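Local coordinates for YARHG domain-containing protein (Legionella pneumophila subsp. pneumophila, PDB 4G2A) that is of unknown function but, as a two-domain protein with a DUF4424 region and a C-terminal YARHG domain, has been proposed to bind nutrients, at residues F50-T55 with V137-D142; V97-K102 with W127-P132; M152-V157 with A195-P200; P181-R186 with L233-S238. All blocks are in the same frame, centred on the assembly; numbering follows the deposited sequence.

Contact 1: F50-T55 with V137-D142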
loop_
_atom_site.group_PDB
_atom_site.type_symbol
_atom_site.label_atom_id
_atom_site.label_comp_id
_atom_site.label_asym_id
_atom_site.label_seq_id
_atom_site.Cartn_x
_atom_site.Cartn_y
_atom_site.Cartn_z
ATOM N N PHE A 50 -12.675 1.057 -15.284
ATOM C CA PHE A 50 -12.400 -0.032 -16.216
ATOM C C PHE A 50 -13.285 0.110 -17.420
ATOM O O PHE A 50 -14.469 0.446 -17.293
ATOM C CB PHE A 50 -12.640 -1.419 -15.575
ATOM C CG PHE A 50 -12.133 -1.595 -14.169
ATOM C CD1 PHE A 50 -10.818 -1.987 -13.930
ATOM C CD2 PHE A 50 -12.958 -1.347 -13.079
ATOM C CE1 PHE A 50 -10.328 -2.097 -12.615
ATOM C CE2 PHE A 50 -12.471 -1.462 -11.774
ATOM C CZ PHE A 50 -11.159 -1.849 -11.552
ATOM N N THR A 51 -12.727 -0.172 -18.588
ATOM C CA THR A 51 -13.463 -0.109 -19.843
ATOM C C THR A 51 -13.435 -1.513 -20.407
ATOM O O THR A 51 -12.361 -2.096 -20.545
ATOM C CB THR A 51 -12.849 0.964 -20.776
ATOM O OG1 THR A 51 -12.689 2.193 -20.071
ATOM C CG2 THR A 51 -13.663 1.210 -21.997
ATOM N N PHE A 52 -14.600 -2.070 -20.670
ATOM C CA PHE A 52 -14.763 -3.417 -21.218
ATOM C C PHE A 52 -15.428 -3.347 -22.557
ATOM O O PHE A 52 -16.334 -2.531 -22.727
ATOM C CB PHE A 52 -15.617 -4.290 -20.286
ATOM C CG PHE A 52 -14.989 -4.605 -18.953
ATOM C CD1 PHE A 52 -14.153 -5.704 -18.804
ATOM C CD2 PHE A 52 -15.265 -3.829 -17.837
ATOM C CE1 PHE A 52 -13.588 -6.002 -17.569
ATOM C CE2 PHE A 52 -14.704 -4.128 -16.602
ATOM C CZ PHE A 52 -13.879 -5.220 -16.467
ATOM N N LYS A 53 -15.023 -4.202 -23.503
ATOM C CA LYS A 53 -15.675 -4.229 -24.803
ATOM C C LYS A 53 -16.223 -5.633 -25.149
ATOM O O LYS A 53 -15.501 -6.634 -25.075
ATOM C CB LYS A 53 -14.758 -3.723 -25.937
ATOM C CG LYS A 53 -15.561 -3.442 -27.213
ATOM C CD LYS A 53 -14.722 -3.056 -28.415
ATOM C CE LYS A 53 -15.483 -3.171 -29.730
ATOM N NZ LYS A 53 -15.438 -4.561 -30.288
ATOM N N ASN A 54 -17.509 -5.678 -25.554
ATOM C CA ASN A 54 -18.146 -6.875 -26.065
ATOM C C ASN A 54 -17.633 -7.074 -27.502
ATOM O O ASN A 54 -17.864 -6.215 -28.350
ATOM C CB ASN A 54 -19.673 -6.743 -26.021
ATOM C CG ASN A 54 -20.403 -7.952 -26.574
ATOM O OD1 ASN A 54 -19.838 -9.030 -26.723
ATOM N ND2 ASN A 54 -21.683 -7.818 -26.839
ATOM N N THR A 55 -16.896 -8.165 -27.762
ATOM C CA THR A 55 -16.325 -8.377 -29.092
ATOM C C THR A 55 -17.279 -9.150 -30.013
ATOM O O THR A 55 -16.971 -9.312 -31.200
ATOM C CB THR A 55 -14.966 -9.061 -29.005
ATOM O OG1 THR A 55 -15.143 -10.393 -28.529
ATOM C CG2 THR A 55 -13.986 -8.293 -28.148
ATOM N N VAL A 137 -18.762 -1.157 -21.926
ATOM C CA VAL A 137 -19.409 -0.950 -20.629
ATOM C C VAL A 137 -18.361 -0.378 -19.695
ATOM O O VAL A 137 -17.226 -0.856 -19.664
ATOM C CB VAL A 137 -20.107 -2.234 -20.075
ATOM C CG1 VAL A 137 -20.451 -2.118 -18.595
ATOM C CG2 VAL A 137 -21.363 -2.549 -20.884
ATOM N N ASN A 138 -18.731 0.692 -18.988
ATOM C CA ASN A 138 -17.867 1.328 -18.001
ATOM C C ASN A 138 -18.131 0.724 -16.614
ATOM O O ASN A 138 -19.290 0.624 -16.193
ATOM C CB ASN A 138 -18.097 2.831 -17.973
ATOM C CG ASN A 138 -16.958 3.552 -17.300
ATOM O OD1 ASN A 138 -15.914 3.776 -17.902
ATOM N ND2 ASN A 138 -17.108 3.881 -16.026
ATOM N N ILE A 139 -17.058 0.282 -15.933
ATOM C CA ILE A 139 -17.129 -0.256 -14.578
ATOM C C ILE A 139 -16.298 0.655 -13.704
ATOM O O ILE A 139 -15.185 1.000 -14.075
ATOM C CB ILE A 139 -16.719 -1.777 -14.445
ATOM C CG1 ILE A 139 -17.627 -2.728 -15.313
ATOM C CG2 ILE A 139 -16.682 -2.242 -12.960
ATOM C CD1 ILE A 139 -19.158 -2.738 -15.010
ATOM N N HIS A 140 -16.860 1.079 -12.568
ATOM C CA HIS A 140 -16.170 1.910 -11.586
ATOM C C HIS A 140 -16.278 1.298 -10.191
ATOM O O HIS A 140 -17.350 0.864 -9.782
ATOM C CB HIS A 140 -16.678 3.362 -11.575
ATOM C CG HIS A 140 -15.868 4.251 -10.677
ATOM N ND1 HIS A 140 -16.272 4.532 -9.391
ATOM C CD2 HIS A 140 -14.672 4.836 -10.895
ATOM C CE1 HIS A 140 -15.328 5.305 -8.878
ATOM N NE2 HIS A 140 -14.341 5.507 -9.742
ATOM N N HIS A 141 -15.142 1.262 -9.487
ATOM C CA HIS A 141 -14.971 0.785 -8.126
ATOM C C HIS A 141 -14.530 1.928 -7.226
ATOM O O HIS A 141 -13.752 2.798 -7.632
ATOM C CB HIS A 141 -13.925 -0.334 -8.057
ATOM C CG HIS A 141 -14.365 -1.650 -8.597
ATOM N ND1 HIS A 141 -13.480 -2.711 -8.707
ATOM C CD2 HIS A 141 -15.573 -2.042 -9.066
ATOM C CE1 HIS A 141 -14.176 -3.709 -9.222
ATOM N NE2 HIS A 141 -15.440 -3.351 -9.456
ATOM N N ASP A 142 -15.035 1.916 -6.002
ATOM C CA ASP A 142 -14.695 2.875 -4.956
ATOM C C ASP A 142 -14.774 2.091 -3.661
ATOM O O ASP A 142 -15.808 1.493 -3.371
ATOM C CB ASP A 142 -15.625 4.113 -4.980
ATOM C CG ASP A 142 -15.436 5.147 -3.880
ATOM O OD1 ASP A 142 -14.535 4.965 -3.035
ATOM O OD2 ASP A 142 -16.222 6.119 -3.838
#

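Contact 2: V97-K102 with W127-P132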
loop_
_atom_site.group_PDB
_atom_site.type_symbol
_atom_site.label_atom_id
_atom_site.label_comp_id
_atom_site.label_asym_id
_atom_site.label_seq_id
_atom_site.Cartn_x
_atom_site.Cartn_y
_atom_site.Cartn_z
ATOM N N VAL A 97 -19.882 -0.071 -6.468
ATOM C CA VAL A 97 -19.700 -0.357 -7.888
ATOM C C VAL A 97 -20.824 0.317 -8.686
ATOM O O VAL A 97 -21.996 0.291 -8.277
ATOM C CB VAL A 97 -19.549 -1.878 -8.219
ATOM C CG1 VAL A 97 -20.664 -2.728 -7.605
ATOM C CG2 VAL A 97 -19.418 -2.131 -9.720
ATOM N N THR A 98 -20.430 0.981 -9.795
ATOM C CA THR A 98 -21.326 1.612 -10.760
ATOM C C THR A 98 -21.114 0.937 -12.125
ATOM O O THR A 98 -19.972 0.680 -12.524
ATOM C CB THR A 98 -21.152 3.146 -10.847
ATOM O OG1 THR A 98 -19.952 3.465 -11.543
ATOM C CG2 THR A 98 -21.186 3.839 -9.490
ATOM N N VAL A 99 -22.219 0.622 -12.816
ATOM C CA VAL A 99 -22.224 0.031 -14.157
ATOM C C VAL A 99 -22.766 1.111 -15.068
ATOM O O VAL A 99 -23.894 1.569 -14.843
ATOM C CB VAL A 99 -23.048 -1.286 -14.236
ATOM C CG1 VAL A 99 -23.104 -1.819 -15.670
ATOM C CG2 VAL A 99 -22.498 -2.343 -13.289
ATOM N N ASN A 100 -21.946 1.577 -16.041
ATOM C CA ASN A 100 -22.290 2.663 -16.978
ATOM C C ASN A 100 -22.765 3.909 -16.184
ATOM O O ASN A 100 -23.822 4.503 -16.456
ATOM C CB ASN A 100 -23.325 2.205 -18.024
ATOM C CG ASN A 100 -22.747 1.422 -19.172
ATOM O OD1 ASN A 100 -21.545 1.438 -19.433
ATOM N ND2 ASN A 100 -23.601 0.754 -19.922
ATOM N N ASP A 101 -21.985 4.221 -15.136
ATOM C CA ASP A 101 -22.111 5.339 -14.193
ATOM C C ASP A 101 -23.401 5.285 -13.299
ATOM O O ASP A 101 -23.655 6.236 -12.552
ATOM C CB ASP A 101 -21.932 6.692 -14.919
ATOM C CG ASP A 101 -20.541 6.776 -15.547
ATOM O OD1 ASP A 101 -19.533 6.689 -14.786
ATOM O OD2 ASP A 101 -20.452 6.816 -16.810
ATOM N N LYS A 102 -24.118 4.129 -13.285
ATOM C CA LYS A 102 -25.271 3.862 -12.413
ATOM C C LYS A 102 -24.861 2.885 -11.298
ATOM O O LYS A 102 -24.383 1.776 -11.589
ATOM C CB LYS A 102 -26.462 3.309 -13.206
ATOM C CG LYS A 102 -27.705 3.049 -12.348
ATOM C CD LYS A 102 -28.824 2.488 -13.205
ATOM C CE LYS A 102 -29.940 1.879 -12.399
ATOM N NZ LYS A 102 -30.895 1.132 -13.269
ATOM N N TRP A 127 -22.051 -8.710 -9.381
ATOM C CA TRP A 127 -23.012 -7.823 -10.035
ATOM C C TRP A 127 -23.208 -8.264 -11.501
ATOM O O TRP A 127 -22.318 -8.885 -12.091
ATOM C CB TRP A 127 -22.570 -6.340 -9.931
ATOM C CG TRP A 127 -21.300 -6.002 -10.664
ATOM C CD1 TRP A 127 -21.195 -5.499 -11.928
ATOM C CD2 TRP A 127 -19.963 -6.070 -10.152
ATOM N NE1 TRP A 127 -19.875 -5.330 -12.264
ATOM C CE2 TRP A 127 -19.096 -5.641 -11.182
ATOM C CE3 TRP A 127 -19.407 -6.469 -8.922
ATOM C CZ2 TRP A 127 -17.701 -5.613 -11.029
ATOM C CZ3 TRP A 127 -18.030 -6.449 -8.779
ATOM C CH2 TRP A 127 -17.192 -6.024 -9.826
ATOM N N LYS A 128 -24.376 -7.948 -12.079
ATOM C CA LYS A 128 -24.663 -8.283 -13.475
ATOM C C LYS A 128 -24.273 -7.132 -14.365
ATOM O O LYS A 128 -24.329 -5.974 -13.943
ATOM C CB LYS A 128 -26.149 -8.642 -13.696
ATOM C CG LYS A 128 -26.631 -9.876 -12.935
ATOM C CD LYS A 128 -26.197 -11.218 -13.559
ATOM C CE LYS A 128 -26.336 -12.368 -12.586
ATOM N NZ LYS A 128 -27.731 -12.522 -12.074
ATOM N N THR A 129 -23.832 -7.454 -15.589
ATOM C CA THR A 129 -23.455 -6.471 -16.609
ATOM C C THR A 129 -24.009 -6.958 -17.957
ATOM O O THR A 129 -23.694 -8.068 -18.389
ATOM C CB THR A 129 -21.934 -6.214 -16.659
ATOM O OG1 THR A 129 -21.285 -7.353 -17.211
ATOM C CG2 THR A 129 -21.328 -5.898 -15.309
ATOM N N THR A 130 -24.858 -6.143 -18.588
ATOM C CA THR A 130 -25.428 -6.450 -19.893
ATOM C C THR A 130 -24.699 -5.605 -20.925
ATOM O O THR A 130 -24.551 -4.388 -20.769
ATOM C CB THR A 130 -26.966 -6.268 -19.927
ATOM O OG1 THR A 130 -27.553 -7.116 -18.931
ATOM C CG2 THR A 130 -27.568 -6.642 -21.276
ATOM N N PHE A 131 -24.214 -6.269 -21.960
ATOM C CA PHE A 131 -23.546 -5.609 -23.051
ATOM C C PHE A 131 -24.363 -5.745 -24.328
ATOM O O PHE A 131 -24.442 -6.861 -24.863
ATOM C CB PHE A 131 -22.144 -6.184 -23.305
ATOM C CG PHE A 131 -21.079 -6.067 -22.245
ATOM C CD1 PHE A 131 -21.132 -6.847 -21.095
ATOM C CD2 PHE A 131 -19.938 -5.300 -22.470
ATOM C CE1 PHE A 131 -20.117 -6.783 -20.145
ATOM C CE2 PHE A 131 -18.913 -5.258 -21.531
ATOM C CZ PHE A 131 -19.019 -5.981 -20.363
ATOM N N PRO A 132 -24.899 -4.615 -24.871
ATOM C CA PRO A 132 -25.526 -4.644 -26.207
ATOM C C PRO A 132 -24.526 -5.126 -27.297
ATOM O O PRO A 132 -23.323 -5.199 -27.014
ATOM C CB PRO A 132 -25.905 -3.162 -26.443
ATOM C CG PRO A 132 -25.945 -2.548 -25.097
ATOM C CD PRO A 132 -24.863 -3.239 -24.334
#

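Contact 3: M152-V157 with A195-P200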
loop_
_atom_site.group_PDB
_atom_site.type_symbol
_atom_site.label_atom_id
_atom_site.label_comp_id
_atom_site.label_asym_id
_atom_site.label_seq_id
_atom_site.Cartn_x
_atom_site.Cartn_y
_atom_site.Cartn_z
HETATM N N MSE A 152 9.456 -5.508 9.658
HETATM C CA MSE A 152 10.671 -4.975 9.030
HETATM C C MSE A 152 10.536 -3.464 8.866
HETATM O O MSE A 152 11.499 -2.782 8.501
HETATM C CB MSE A 152 10.917 -5.647 7.664
HETATM C CG MSE A 152 10.912 -7.177 7.713
HETATM SE SE MSE A 152 12.511 -7.937 8.523
HETATM C CE MSE A 152 12.008 -7.980 10.345
ATOM N N GLY A 153 9.328 -2.964 9.127
ATOM C CA GLY A 153 8.984 -1.556 9.002
ATOM C C GLY A 153 8.437 -1.170 7.659
ATOM O O GLY A 153 8.309 0.019 7.368
ATOM N N TYR A 154 8.109 -2.153 6.836
ATOM C CA TYR A 154 7.583 -1.872 5.502
ATOM C C TYR A 154 6.097 -1.567 5.510
ATOM O O TYR A 154 5.382 -2.023 6.389
ATOM C CB TYR A 154 7.803 -3.071 4.574
ATOM C CG TYR A 154 9.212 -3.600 4.459
ATOM C CD1 TYR A 154 10.313 -2.768 4.665
ATOM C CD2 TYR A 154 9.450 -4.907 4.041
ATOM C CE1 TYR A 154 11.614 -3.233 4.483
ATOM C CE2 TYR A 154 10.745 -5.385 3.869
ATOM C CZ TYR A 154 11.826 -4.541 4.082
ATOM O OH TYR A 154 13.112 -5.013 3.914
ATOM N N HIS A 155 5.645 -0.808 4.512
ATOM C CA HIS A 155 4.246 -0.515 4.188
ATOM C C HIS A 155 4.043 -1.109 2.804
ATOM O O HIS A 155 4.897 -0.940 1.927
ATOM C CB HIS A 155 3.943 0.988 4.229
ATOM C CG HIS A 155 3.355 1.480 5.521
ATOM N ND1 HIS A 155 4.165 1.909 6.572
ATOM C CD2 HIS A 155 2.059 1.691 5.859
ATOM C CE1 HIS A 155 3.336 2.317 7.523
ATOM N NE2 HIS A 155 2.061 2.196 7.149
ATOM N N TRP A 156 3.014 -1.919 2.644
ATOM C CA TRP A 156 2.736 -2.586 1.375
ATOM C C TRP A 156 1.446 -2.075 0.757
ATOM O O TRP A 156 0.414 -2.005 1.421
ATOM C CB TRP A 156 2.639 -4.101 1.570
ATOM C CG TRP A 156 3.948 -4.772 1.846
ATOM C CD1 TRP A 156 4.452 -5.117 3.063
ATOM C CD2 TRP A 156 4.887 -5.253 0.870
ATOM N NE1 TRP A 156 5.662 -5.745 2.913
ATOM C CE2 TRP A 156 5.959 -5.840 1.576
ATOM C CE3 TRP A 156 4.935 -5.224 -0.541
ATOM C CZ2 TRP A 156 7.067 -6.412 0.925
ATOM C CZ3 TRP A 156 6.027 -5.794 -1.185
ATOM C CH2 TRP A 156 7.089 -6.361 -0.454
ATOM N N VAL A 157 1.507 -1.720 -0.515
ATOM C CA VAL A 157 0.335 -1.295 -1.281
ATOM C C VAL A 157 0.304 -2.278 -2.441
ATOM O O VAL A 157 1.335 -2.529 -3.065
ATOM C CB VAL A 157 0.279 0.222 -1.654
ATOM C CG1 VAL A 157 1.650 0.774 -2.002
ATOM C CG2 VAL A 157 -0.727 0.511 -2.761
ATOM N N ALA A 195 17.518 -7.021 -1.529
ATOM C CA ALA A 195 16.507 -7.937 -2.072
ATOM C C ALA A 195 15.663 -7.417 -3.255
ATOM O O ALA A 195 15.229 -6.261 -3.283
ATOM C CB ALA A 195 15.576 -8.366 -0.958
ATOM N N ASP A 196 15.378 -8.338 -4.195
ATOM C CA ASP A 196 14.595 -8.090 -5.410
ATOM C C ASP A 196 13.089 -8.158 -5.170
ATOM O O ASP A 196 12.353 -7.496 -5.890
ATOM C CB ASP A 196 14.984 -9.076 -6.516
ATOM C CG ASP A 196 16.299 -8.767 -7.199
ATOM O OD1 ASP A 196 17.166 -8.120 -6.564
ATOM O OD2 ASP A 196 16.472 -9.183 -8.364
ATOM N N TYR A 197 12.613 -8.909 -4.156
ATOM C CA TYR A 197 11.169 -8.975 -3.891
ATOM C C TYR A 197 10.646 -7.597 -3.460
ATOM O O TYR A 197 9.434 -7.387 -3.383
ATOM C CB TYR A 197 10.823 -10.063 -2.857
ATOM C CG TYR A 197 11.100 -9.695 -1.416
ATOM C CD1 TYR A 197 12.351 -9.913 -0.849
ATOM C CD2 TYR A 197 10.104 -9.155 -0.609
ATOM C CE1 TYR A 197 12.605 -9.598 0.488
ATOM C CE2 TYR A 197 10.358 -8.797 0.715
ATOM C CZ TYR A 197 11.605 -9.037 1.267
ATOM O OH TYR A 197 11.830 -8.746 2.592
ATOM N N LEU A 198 11.571 -6.677 -3.161
ATOM C CA LEU A 198 11.298 -5.302 -2.763
ATOM C C LEU A 198 11.204 -4.386 -3.978
ATOM O O LEU A 198 10.710 -3.274 -3.847
ATOM C CB LEU A 198 12.388 -4.802 -1.803
ATOM C CG LEU A 198 12.458 -5.480 -0.446
ATOM C CD1 LEU A 198 13.632 -4.952 0.344
ATOM C CD2 LEU A 198 11.190 -5.264 0.338
ATOM N N ASN A 199 11.647 -4.848 -5.165
ATOM C CA ASN A 199 11.550 -4.049 -6.389
ATOM C C ASN A 199 10.110 -3.881 -6.798
ATOM O O ASN A 199 9.354 -4.846 -6.728
ATOM C CB ASN A 199 12.332 -4.658 -7.528
ATOM C CG ASN A 199 13.807 -4.550 -7.360
ATOM O OD1 ASN A 199 14.314 -3.676 -6.646
ATOM N ND2 ASN A 199 14.530 -5.405 -8.069
ATOM N N PRO A 200 9.689 -2.663 -7.191
ATOM C CA PRO A 200 8.272 -2.474 -7.550
ATOM C C PRO A 200 7.881 -3.222 -8.812
ATOM O O PRO A 200 8.651 -3.307 -9.759
ATOM C CB PRO A 200 8.143 -0.962 -7.740
ATOM C CG PRO A 200 9.382 -0.380 -7.088
ATOM C CD PRO A 200 10.444 -1.396 -7.277
#

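Contact 4: P181-R186 with L233-S238. With SO4 (sulfate ion), chain H; SO4 (sulfate ion), chain G.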
loop_
_atom_site.group_PDB
_atom_site.type_symbol
_atom_site.label_atom_id
_atom_site.label_comp_id
_atom_site.label_asym_id
_atom_site.label_seq_id
_atom_site.Cartn_x
_atom_site.Cartn_y
_atom_site.Cartn_z
ATOM N N PRO A 181 0.850 8.239 -1.629
ATOM C CA PRO A 181 0.843 8.042 -0.166
ATOM C C PRO A 181 0.343 9.242 0.649
ATOM O O PRO A 181 -0.182 9.045 1.747
ATOM C CB PRO A 181 2.309 7.739 0.149
ATOM C CG PRO A 181 2.884 7.228 -1.137
ATOM C CD PRO A 181 2.208 8.048 -2.188
ATOM N N ASN A 182 0.530 10.480 0.133
ATOM C CA ASN A 182 0.136 11.727 0.791
ATOM C C ASN A 182 0.974 12.011 2.056
ATOM O O ASN A 182 0.579 12.821 2.904
ATOM C CB ASN A 182 -1.361 11.747 1.097
ATOM C CG ASN A 182 -2.180 11.938 -0.144
ATOM O OD1 ASN A 182 -1.953 12.856 -0.923
ATOM N ND2 ASN A 182 -3.147 11.085 -0.358
ATOM N N THR A 183 2.137 11.352 2.167
ATOM C CA THR A 183 3.116 11.524 3.251
ATOM C C THR A 183 4.497 11.310 2.622
ATOM O O THR A 183 4.551 10.572 1.639
ATOM C CB THR A 183 2.826 10.566 4.439
ATOM O OG1 THR A 183 3.616 10.951 5.575
ATOM C CG2 THR A 183 3.103 9.100 4.117
ATOM N N PRO A 184 5.625 11.887 3.118
ATOM C CA PRO A 184 6.926 11.601 2.463
ATOM C C PRO A 184 7.297 10.111 2.552
ATOM O O PRO A 184 7.064 9.472 3.582
ATOM C CB PRO A 184 7.920 12.510 3.211
ATOM C CG PRO A 184 7.072 13.562 3.840
ATOM C CD PRO A 184 5.802 12.850 4.226
ATOM N N THR A 185 7.750 9.533 1.429
ATOM C CA THR A 185 8.114 8.118 1.342
ATOM C C THR A 185 9.373 7.900 0.518
ATOM O O THR A 185 9.835 8.781 -0.206
ATOM C CB THR A 185 6.973 7.239 0.694
ATOM O OG1 THR A 185 6.770 7.648 -0.651
ATOM C CG2 THR A 185 5.659 7.271 1.454
ATOM N N ARG A 186 9.895 6.692 0.630
ATOM C CA ARG A 186 10.982 6.094 -0.137
ATOM C C ARG A 186 10.610 4.649 -0.426
ATOM O O ARG A 186 9.881 4.035 0.366
ATOM C CB ARG A 186 12.329 6.147 0.627
ATOM C CG ARG A 186 13.084 7.471 0.541
ATOM C CD ARG A 186 13.317 7.902 -0.895
ATOM N NE ARG A 186 13.969 9.205 -1.003
ATOM C CZ ARG A 186 13.339 10.373 -0.997
ATOM N NH1 ARG A 186 12.023 10.427 -0.821
ATOM N NH2 ARG A 186 14.025 11.501 -1.115
ATOM N N LEU A 233 6.934 0.426 0.549
ATOM C CA LEU A 233 7.331 1.795 0.913
ATOM C C LEU A 233 7.773 1.967 2.340
ATOM O O LEU A 233 7.290 1.269 3.239
ATOM C CB LEU A 233 6.155 2.772 0.703
ATOM C CG LEU A 233 5.582 2.946 -0.699
ATOM C CD1 LEU A 233 4.341 3.828 -0.656
ATOM C CD2 LEU A 233 6.613 3.514 -1.650
ATOM N N PHE A 234 8.636 2.967 2.559
ATOM C CA PHE A 234 9.029 3.390 3.891
ATOM C C PHE A 234 8.355 4.714 4.154
ATOM O O PHE A 234 8.418 5.600 3.316
ATOM C CB PHE A 234 10.568 3.516 4.062
ATOM C CG PHE A 234 11.283 2.300 4.597
ATOM C CD1 PHE A 234 10.975 1.788 5.854
ATOM C CD2 PHE A 234 12.301 1.698 3.870
ATOM C CE1 PHE A 234 11.630 0.659 6.343
ATOM C CE2 PHE A 234 12.959 0.570 4.357
ATOM C CZ PHE A 234 12.619 0.059 5.593
ATOM N N THR A 235 7.707 4.845 5.299
ATOM C CA THR A 235 7.117 6.096 5.763
ATOM C C THR A 235 8.117 6.659 6.764
ATOM O O THR A 235 9.033 5.935 7.166
ATOM C CB THR A 235 5.731 5.856 6.353
ATOM O OG1 THR A 235 5.860 4.870 7.368
ATOM C CG2 THR A 235 4.704 5.433 5.318
ATOM N N GLY A 236 7.962 7.923 7.144
ATOM C CA GLY A 236 8.881 8.611 8.050
ATOM C C GLY A 236 9.168 7.931 9.377
ATOM O O GLY A 236 10.300 7.500 9.624
ATOM N N ILE A 237 8.150 7.838 10.245
ATOM C CA ILE A 237 8.267 7.262 11.591
ATOM C C ILE A 237 8.687 5.780 11.495
ATOM O O ILE A 237 9.556 5.368 12.257
ATOM C CB ILE A 237 6.943 7.446 12.410
ATOM C CG1 ILE A 237 6.422 8.913 12.397
ATOM C CG2 ILE A 237 7.047 6.864 13.811
ATOM C CD1 ILE A 237 6.454 9.703 13.655
ATOM N N SER A 238 8.087 4.990 10.564
ATOM C CA SER A 238 8.424 3.569 10.416
ATOM C C SER A 238 9.896 3.370 10.025
ATOM O O SER A 238 10.505 2.400 10.474
ATOM C CB SER A 238 7.517 2.884 9.396
ATOM O OG SER A 238 6.155 2.935 9.784
HETATM S S SO4 H . 11.581 13.995 -1.519
HETATM O O1 SO4 H . 10.897 13.465 -0.332
HETATM O O2 SO4 H . 13.016 14.109 -1.223
HETATM O O3 SO4 H . 11.383 13.100 -2.655
HETATM O O4 SO4 H . 11.051 15.310 -1.865
HETATM S S SO4 G . 17.485 10.412 -0.520
HETATM O O1 SO4 G . 17.009 11.580 0.230
HETATM O O2 SO4 G . 18.940 10.458 -0.640
HETATM O O3 SO4 G . 17.102 9.181 0.179
HETATM O O4 SO4 G . 16.895 10.420 -1.858
HETATM O O HOH W 1 6.145 9.721 6.001
#

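Contact 1: F50-T55 with V137-D142
F50 and H141 each hold CG anti to the carbonyl carbon, beside the backbone N (chi1 -43° and -74°), and their rings meet on the side of the sheet where I139 and F52 also lie. The strands 43-54 and 136-150 that carry them are antiparallel neighbours, joined here at two hydrogen-bonded pairs, F50 with I139 and F52 with V137. In the first pair I139 N bonds F50 O at 2.9 Å and F50 N bonds I139 O at 2.8 Å. Between these pairs T51 and N138 turn to the other face, where their polar ends find S25 and N49. Flat and branched apolar residues suit the buried face: F52 lays CE2 3.5 Å from I139 CG1, while F50 CD2 touches I139 CG2 at 3.8 Å. F131 and W127 of strand 123-131 pack on this same face. The F50 ring stands edge-to-face against the imidazole, planes at 68°, with F50 CE2 over one face of H141, displaced toward its rim, 3.5 Å from H141 ND1.

Contact 2: V97-K102 with W127-P132
V97 and V99 make a mainly apolar contact with W127, carried by side chains, between strands 95-99 and 123-131, the first of which lies in the DUF4424 region. No hydrogen bond joins the segments: the strand axes run roughly parallel, 20° apart, but come no nearer than 8.8 Å. The W127 indole spans the distance to the two valines. V97 places CG2 anti to its backbone N, over the centre of the five-membered ring of W127, in a CH-pi contact 4.0 Å from that ring's centroid and 17° off the normal. V99 CG2 reaches W127 CD1 at 3.7 Å. Both strands pair with strand 102-110, and V104 from it touches all three side chains. Strand 95-99 turns into this partner through a type I' beta hairpin turn, V99 to K102, in which N100 and D101 suit the positive phi values of the two central positions. Compact branched valines match the broad indole. T129 extends the contact, its CG2 4.3 Å from V99 CG2.

Contact 3: M152-V157 with A195-P200
A type I beta turn, D196 to N199, in the long loop between strands 185-187 and 206-208 sets Y197 and L198 against Y154 and W156 of segment 152-157, which leads into strand 155-160. The N199 N to D196 O bond, 2.8 Å, closes the turn; all contacts across to the other segment are van der Waals. L198 brings its forked end to the Y154 ring, CD2 lying 3.6 Å from Y154 CE2 and CD1 equally far from Y154 OH. Leucine suits this buried place because its two methyls can follow the phenol from ring carbon to hydroxyl. Y197 holds CG between its backbone N and carbonyl carbon (chi1 78°). Its hydroxyl lies at the edge of the Y154 ring, 3.8 Å from Y154 CE2. Next to this, W156 CZ2 lies near the plane of the Y197 ring at its edge, 4.1 Å from Y197 CE2. The polar ends are held by aspartates, Y154 OH by D192 and W156 NE1 by D150. Strand 155-160 runs between strands 136-150 and 229-235, and Y154 and W156 both also touch C232, half of the C188-C232 disulfide.

Contact 4: P181-R186 with L233-S238
R186 and F234 form an antiparallel hydrogen-bonded pair that joins the short strand 185-187 to strand 229-235 near the start of helix 236-250. F234 N bonds R186 O at 2.7 Å; the return bond, R186 N to F234 O, is longer at 3.3 Å. Beyond the pair, the R186 chain is bent at chi2, CD being turned to -54°, and NH1 bonds T185 O at 2.8 Å, nearly in the guanidinium plane. Two sulfates, probably from the crystallisation liquor, meet the edge of the group: NH2 gives a straight bond to O2 of the chain H ion, 2.8 Å, while NE and NH2 share O4 of the chain G ion. Arginine suits this place, since its planar set of N-H groups can serve a carbonyl and two anions together. One water links segment 181-186 to the start of the helix: it gives a hydrogen to P184 O, accepts one from G236 N and bonds T183 OG1. T185 OG1 pairs with Y216. Farther out the contact becomes apolar, with T183 CG2 against T235 CG2 at 4.2 Å. P181 offers the CH2 groups of its rigid ring to L233, their side chains crossing at about a right angle, with P181 CG 3.7 Å from L233 CD1.

In the fold
The four contacts fall into two groups, about 31 to 37 Å apart between centres. Contacts 1 and 2, 8 Å apart, share the pairing of strands 136-150 and 95-99: N100 N lies 2.8 Å from N138 O, probably a hydrogen bond, and contact 2 is nested inside the chain loop that contact 1 closes. Contacts 3 and 4, 12 Å apart, meet where strands 155-160 and 229-235 pair, with L233 N 2.8 Å from H155 O, and their segments alternate along the chain. Strand 136-150, followed in the chain by strand 155-160 and paired with it, links the groups. Contact 4 also carries the chain into helix 236-250, toward the YARHG region, and R186 there binds two sulfates, probably from the crystallisation liquor.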